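Local structure of viral structural protein 4 (Bombyx mori cytoplasmic polyhedrosis virus, 6TZ0) at residues Glu438-Ser441 against Val442-Ile446; Glu451-Glu454 against Val455-Ala458. The protein binds GTP and associates with the viral RNA-dependent RNA polymerase, consistent with a role as an NTP-binding cofactor in transcription of the double-stranded RNA genome. One frame throughout, in Å; residues are numbered along the deposited sequence.

In the fold
Contact 1 (Glu438-Ser441 against Val442-Ile446) and contact 2 (Glu451-Glu454 against Val455-Ala458) both use helix 442-457, contact 1 at its start, where the loop enters, and contact 2 near its far end. Their centres are about 18 Å apart and they do not touch. Contact 1 is a surface contact: Ser441 at the N-cap begins the helix after helix 434-438 and a short loop, and the aliphatic parts of Lys444 and Lys445 touch the loop residues. Contact 2 is partly buried: Met452, Asn453 and Leu456 pack against helices 417-427 and 524-537, and its last turn also meets the polymerase chain. Backbone hydrogen bonding is sparse at contact 1 and overlapping at contact 2, where side-chain touches are mainly apolar.

Contact 1: Glu438-Ser441 against Val442-Ile446; sequences ELLS and VRKKI
Ser441 and Lys445 join the incoming loop to the first turn of helix 442-457: Lys445 N donates to Ser441 O over 3.3 Å. Leu440 and Ser441 have extended backbones, and from Val442 onward the chain is helical, with Ile446 N bonded to Val442 O to continue the ladder.

Ser441 holds the N-cap position, which suits a small polar residue whose hydroxyl can fold back toward the first turn. Its chi1 of 65° places OG between the backbone N and the carbonyl carbon, and OG stands 3.5 Å from Lys444 N, near the first turn but not in a hydrogen bond with it. Leu440 supplies the apolar part. Its CD2 lies 3.7 Å from Lys444 CG, and the two side chains cross at about a right angle. Beyond CG the lysine chain bends at chi2, chi3 and chi4, which carries the ammonium away from the loop. Lys445, by contrast, is extended beyond CG and runs back along the loop, with CG 4.1 Å from Leu440 CB. Its NZ remains 4.6 Å from Glu438 OE1, close enough for a probable weak attraction although the charged atoms do not touch, and its charge also makes a cation-pi interaction with Tyr437. The arrangement is that of a helix N-terminus with a serine at the N-cap position, following a short turn between two helices.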
ATOM      1  N   GLU B 438     -25.543  -5.654  42.135  1.00 45.88           N
ATOM      2  CA  GLU B 438     -26.143  -6.702  41.315  1.00 45.88           C
ATOM      3  C   GLU B 438     -27.600  -6.425  40.972  1.00 45.88           C
ATOM      4  O   GLU B 438     -28.110  -6.979  39.994  1.00 45.88           O
ATOM      5  CB  GLU B 438     -26.042  -8.045  42.034  1.00 45.88           C
ATOM      6  CG  GLU B 438     -24.660  -8.662  42.078  1.00 45.88           C
ATOM      7  CD  GLU B 438     -24.250  -9.249  40.746  1.00 45.88           C
ATOM      8  OE1 GLU B 438     -25.143  -9.681  39.992  1.00 45.88           O
ATOM      9  OE2 GLU B 438     -23.039  -9.306  40.455  1.00 45.88           O
ATOM     10  N   LEU B 439     -28.276  -5.581  41.744  1.00 43.65           N
ATOM     11  CA  LEU B 439     -29.700  -5.339  41.586  1.00 43.65           C
ATOM     12  C   LEU B 439     -29.998  -4.280  40.528  1.00 43.65           C
ATOM     13  O   LEU B 439     -31.169  -4.022  40.237  1.00 43.65           O
ATOM     14  CB  LEU B 439     -30.277  -4.942  42.950  1.00 43.65           C
ATOM     15  CG  LEU B 439     -31.767  -4.978  43.279  1.00 43.65           C
ATOM     16  CD1 LEU B 439     -32.277  -6.403  43.181  1.00 43.65           C
ATOM     17  CD2 LEU B 439     -32.007  -4.420  44.666  1.00 43.65           C
ATOM     18  N   LEU B 440     -28.977  -3.683  39.925  1.00 42.03           N
ATOM     19  CA  LEU B 440     -29.189  -2.660  38.916  1.00 42.03           C
ATOM     20  C   LEU B 440     -29.497  -3.289  37.564  1.00 42.03           C
ATOM     21  O   LEU B 440     -29.273  -4.479  37.333  1.00 42.03           O
ATOM     22  CB  LEU B 440     -27.960  -1.770  38.786  1.00 42.03           C
ATOM     23  CG  LEU B 440     -27.541  -0.954  40.006  1.00 42.03           C
ATOM     24  CD1 LEU B 440     -26.231  -0.250  39.726  1.00 42.03           C
ATOM     25  CD2 LEU B 440     -28.608   0.043  40.390  1.00 42.03           C
ATOM     26  N   SER B 441     -30.016  -2.465  36.660  1.00 40.45           N
ATOM     27  CA  SER B 441     -30.201  -2.884  35.283  1.00 40.45           C
ATOM     28  C   SER B 441     -28.891  -2.709  34.523  1.00 40.45           C
ATOM     29  O   SER B 441     -27.898  -2.215  35.056  1.00 40.45           O
ATOM     30  CB  SER B 441     -31.338  -2.100  34.639  1.00 40.45           C
ATOM     31  OG  SER B 441     -31.019  -0.726  34.547  1.00 40.45           O
ATOM     32  N   VAL B 442     -28.883  -3.114  33.255  1.00 38.78           N
ATOM     33  CA  VAL B 442     -27.656  -3.071  32.470  1.00 38.78           C
ATOM     34  C   VAL B 442     -27.331  -1.642  32.049  1.00 38.78           C
ATOM     35  O   VAL B 442     -26.164  -1.230  32.066  1.00 38.78           O
ATOM     36  CB  VAL B 442     -27.787  -4.017  31.262  1.00 38.78           C
ATOM     37  CG1 VAL B 442     -26.524  -4.027  30.425  1.00 38.78           C
ATOM     38  CG2 VAL B 442     -28.118  -5.411  31.734  1.00 38.78           C
ATOM     39  N   ARG B 443     -28.359  -0.865  31.691  1.00 40.92           N
ATOM     40  CA  ARG B 443     -28.164   0.529  31.298  1.00 40.92           C
ATOM     41  C   ARG B 443     -27.660   1.368  32.463  1.00 40.92           C
ATOM     42  O   ARG B 443     -26.818   2.258  32.280  1.00 40.92           O
ATOM     43  CB  ARG B 443     -29.471   1.104  30.764  1.00 40.92           C
ATOM     44  CG  ARG B 443     -29.965   0.459  29.491  1.00 40.92           C
ATOM     45  CD  ARG B 443     -31.293   1.051  29.074  1.00 40.92           C
ATOM     46  NE  ARG B 443     -31.173   2.456  28.702  1.00 40.92           N
ATOM     47  CZ  ARG B 443     -30.926   2.880  27.467  1.00 40.92           C
ATOM     48  NH1 ARG B 443     -30.782   2.004  26.482  1.00 40.92           N
ATOM     49  NH2 ARG B 443     -30.829   4.177  27.217  1.00 40.92           N
ATOM     50  N   LYS B 444     -28.145   1.073  33.669  1.00 40.69           N
ATOM     51  CA  LYS B 444     -27.688   1.763  34.867  1.00 40.69           C
ATOM     52  C   LYS B 444     -26.223   1.470  35.160  1.00 40.69           C
ATOM     53  O   LYS B 444     -25.504   2.342  35.656  1.00 40.69           O
ATOM     54  CB  LYS B 444     -28.564   1.349  36.047  1.00 40.69           C
ATOM     55  CG  LYS B 444     -28.353   2.148  37.307  1.00 40.69           C
ATOM     56  CD  LYS B 444     -28.794   3.579  37.107  1.00 40.69           C
ATOM     57  CE  LYS B 444     -30.290   3.642  36.852  1.00 40.69           C
ATOM     58  NZ  LYS B 444     -31.072   3.211  38.043  1.00 40.69           N
ATOM     59  N   LYS B 445     -25.760   0.259  34.844  1.00 37.37           N
ATOM     60  CA  LYS B 445     -24.356  -0.079  35.048  1.00 37.37           C
ATOM     61  C   LYS B 445     -23.472   0.569  33.993  1.00 37.37           C
ATOM     62  O   LYS B 445     -22.393   1.080  34.312  1.00 37.37           O
ATOM     63  CB  LYS B 445     -24.181  -1.592  35.028  1.00 37.37           C
ATOM     64  CG  LYS B 445     -24.824  -2.308  36.190  1.00 37.37           C
ATOM     65  CD  LYS B 445     -24.587  -3.797  36.096  1.00 37.37           C
ATOM     66  CE  LYS B 445     -25.191  -4.513  37.271  1.00 37.37           C
ATOM     67  NZ  LYS B 445     -24.949  -5.968  37.203  1.00 37.37           N
ATOM     68  N   ILE B 446     -23.912   0.544  32.731  1.00 35.77           N
ATOM     69  CA  ILE B 446     -23.146   1.123  31.630  1.00 35.77           C
ATOM     70  C   ILE B 446     -23.026   2.640  31.772  1.00 35.77           C
ATOM     71  O   ILE B 446     -21.990   3.225  31.415  1.00 35.77           O
ATOM     72  CB  ILE B 446     -23.795   0.688  30.300  1.00 35.77           C
ATOM     73  CG1 ILE B 446     -23.570  -0.804  30.076  1.00 35.77           C
ATOM     74  CG2 ILE B 446     -23.297   1.473  29.103  1.00 35.77           C
ATOM     75  CD1 ILE B 446     -24.340  -1.353  28.909  1.00 35.77           C
TER

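Contact 2: Glu451-Glu454 against Val455-Ala458; sequences EMNE and VLIA
Asn453 and Leu456 meet through the flat amide of Asn453: OD1, at the oxygen end of the amide, lies 3.8 Å from Leu456 CD1. The touch is van der Waals in kind, and the two side chains cross obliquely. Beyond the two segments, Arg536 and Leu537 of helix 524-537 pack against Asn453, as does Thr367 of the polymerase chain.

The preceding residue, Met452, adds a purely apolar pair. Its CG is anti to the backbone N (chi1 -169°) and the chain bends at chi2 (66°), which swings the thioether toward the following turn, where both SD and CE lie 3.7 Å from Val455 CG1. A flexible, unbranched methionine suits this bend, whereas the beta-branched Val455 offers a methyl right beside the backbone. Leu456, buried like Met452 and Asn453, sets its CB and CG against Met452 O. Ile457 settles CG2 over the main chain near Glu454 O, and it also packs on Ile361 of the polymerase chain.

Beneath the side chains runs the helical ladder. Val455 N bonds to Glu451 O at 3.0 Å, Leu456 N to Met452 O at 2.9 Å, and Ile457 N to Asn453 O at 2.9 Å; the first two donors also lean weakly on the carbonyl one residue later. The chemistry therefore implies that the amides of Val455, Leu456 and Ile457 are satisfied within the helix, consistent with side chains, mostly apolar, that pack on two neighbouring helices and on the polymerase.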
ATOM      1  N   GLU B 451     -18.505   6.746  33.017  1.00 37.60           N
ATOM      2  CA  GLU B 451     -17.772   7.651  33.895  1.00 37.60           C
ATOM      3  C   GLU B 451     -16.435   7.053  34.321  1.00 37.60           C
ATOM      4  O   GLU B 451     -15.430   7.772  34.439  1.00 37.60           O
ATOM      5  CB  GLU B 451     -18.641   7.980  35.103  1.00 37.60           C
ATOM      6  CG  GLU B 451     -19.855   8.816  34.743  1.00 37.60           C
ATOM      7  CD  GLU B 451     -20.833   8.962  35.888  1.00 37.60           C
ATOM      8  OE1 GLU B 451     -20.685   8.247  36.896  1.00 37.60           O
ATOM      9  OE2 GLU B 451     -21.754   9.799  35.782  1.00 37.60           O
ATOM     10  N   MET B 452     -16.400   5.737  34.521  1.00 35.71           N
ATOM     11  CA  MET B 452     -15.127   5.073  34.779  1.00 35.71           C
ATOM     12  C   MET B 452     -14.201   5.124  33.564  1.00 35.71           C
ATOM     13  O   MET B 452     -12.985   5.247  33.722  1.00 35.71           O
ATOM     14  CB  MET B 452     -15.371   3.632  35.210  1.00 35.71           C
ATOM     15  CG  MET B 452     -14.142   2.947  35.752  1.00 35.71           C
ATOM     16  SD  MET B 452     -13.598   3.684  37.298  1.00 35.71           S
ATOM     17  CE  MET B 452     -11.859   3.269  37.283  1.00 35.71           C
ATOM     18  N   ASN B 453     -14.747   5.065  32.347  1.00 34.14           N
ATOM     19  CA  ASN B 453     -13.905   5.248  31.165  1.00 34.14           C
ATOM     20  C   ASN B 453     -13.404   6.681  31.052  1.00 34.14           C
ATOM     21  O   ASN B 453     -12.298   6.908  30.549  1.00 34.14           O
ATOM     22  CB  ASN B 453     -14.656   4.862  29.893  1.00 34.14           C
ATOM     23  CG  ASN B 453     -14.872   3.380  29.778  1.00 34.14           C
ATOM     24  OD1 ASN B 453     -14.051   2.593  30.223  1.00 34.14           O
ATOM     25  ND2 ASN B 453     -15.957   2.988  29.134  1.00 34.14           N
ATOM     26  N   GLU B 454     -14.193   7.649  31.523  1.00 37.10           N
ATOM     27  CA  GLU B 454     -13.724   9.032  31.584  1.00 37.10           C
ATOM     28  C   GLU B 454     -12.590   9.208  32.585  1.00 37.10           C
ATOM     29  O   GLU B 454     -11.716  10.056  32.381  1.00 37.10           O
ATOM     30  CB  GLU B 454     -14.870   9.970  31.948  1.00 37.10           C
ATOM     31  CG  GLU B 454     -15.926  10.113  30.884  1.00 37.10           C
ATOM     32  CD  GLU B 454     -17.060  11.009  31.322  1.00 37.10           C
ATOM     33  OE1 GLU B 454     -17.067  11.418  32.500  1.00 37.10           O
ATOM     34  OE2 GLU B 454     -17.948  11.299  30.494  1.00 37.10           O
ATOM     35  N   VAL B 455     -12.588   8.448  33.677  1.00 35.55           N
ATOM     36  CA  VAL B 455     -11.448   8.587  34.583  1.00 35.55           C
ATOM     37  C   VAL B 455     -10.274   7.721  34.123  1.00 35.55           C
ATOM     38  O   VAL B 455      -9.131   7.970  34.522  1.00 35.55           O
ATOM     39  CB  VAL B 455     -11.851   8.300  36.044  1.00 35.55           C
ATOM     40  CG1 VAL B 455     -11.948   6.844  36.327  1.00 35.55           C
ATOM     41  CG2 VAL B 455     -10.910   8.971  37.019  1.00 35.55           C
ATOM     42  N   LEU B 456     -10.511   6.738  33.251  1.00 33.97           N
ATOM     43  CA  LEU B 456      -9.403   5.973  32.682  1.00 33.97           C
ATOM     44  C   LEU B 456      -8.697   6.716  31.554  1.00 33.97           C
ATOM     45  O   LEU B 456      -7.480   6.587  31.404  1.00 33.97           O
ATOM     46  CB  LEU B 456      -9.889   4.618  32.163  1.00 33.97           C
ATOM     47  CG  LEU B 456     -10.254   3.511  33.146  1.00 33.97           C
ATOM     48  CD1 LEU B 456     -10.909   2.377  32.419  1.00 33.97           C
ATOM     49  CD2 LEU B 456      -9.029   3.010  33.836  1.00 33.97           C
ATOM     50  N   ILE B 457      -9.440   7.479  30.747  1.00 34.54           N
ATOM     51  CA  ILE B 457      -8.882   8.082  29.535  1.00 34.54           C
ATOM     52  C   ILE B 457      -7.851   9.165  29.841  1.00 34.54           C
ATOM     53  O   ILE B 457      -6.943   9.390  29.037  1.00 34.54           O
ATOM     54  CB  ILE B 457     -10.038   8.607  28.650  1.00 34.54           C
ATOM     55  CG1 ILE B 457      -9.566   9.022  27.259  1.00 34.54           C
ATOM     56  CG2 ILE B 457     -10.743   9.778  29.281  1.00 34.54           C
ATOM     57  CD1 ILE B 457      -9.058   7.921  26.452  1.00 34.54           C
ATOM     58  N   ALA B 458      -7.916   9.791  31.020  1.00 36.98           N
ATOM     59  CA  ALA B 458      -7.002  10.873  31.365  1.00 36.98           C
ATOM     60  C   ALA B 458      -5.574  10.403  31.577  1.00 36.98           C
ATOM     61  O   ALA B 458      -4.655  11.226  31.529  1.00 36.98           O
ATOM     62  CB  ALA B 458      -7.492  11.586  32.620  1.00 36.98           C
TER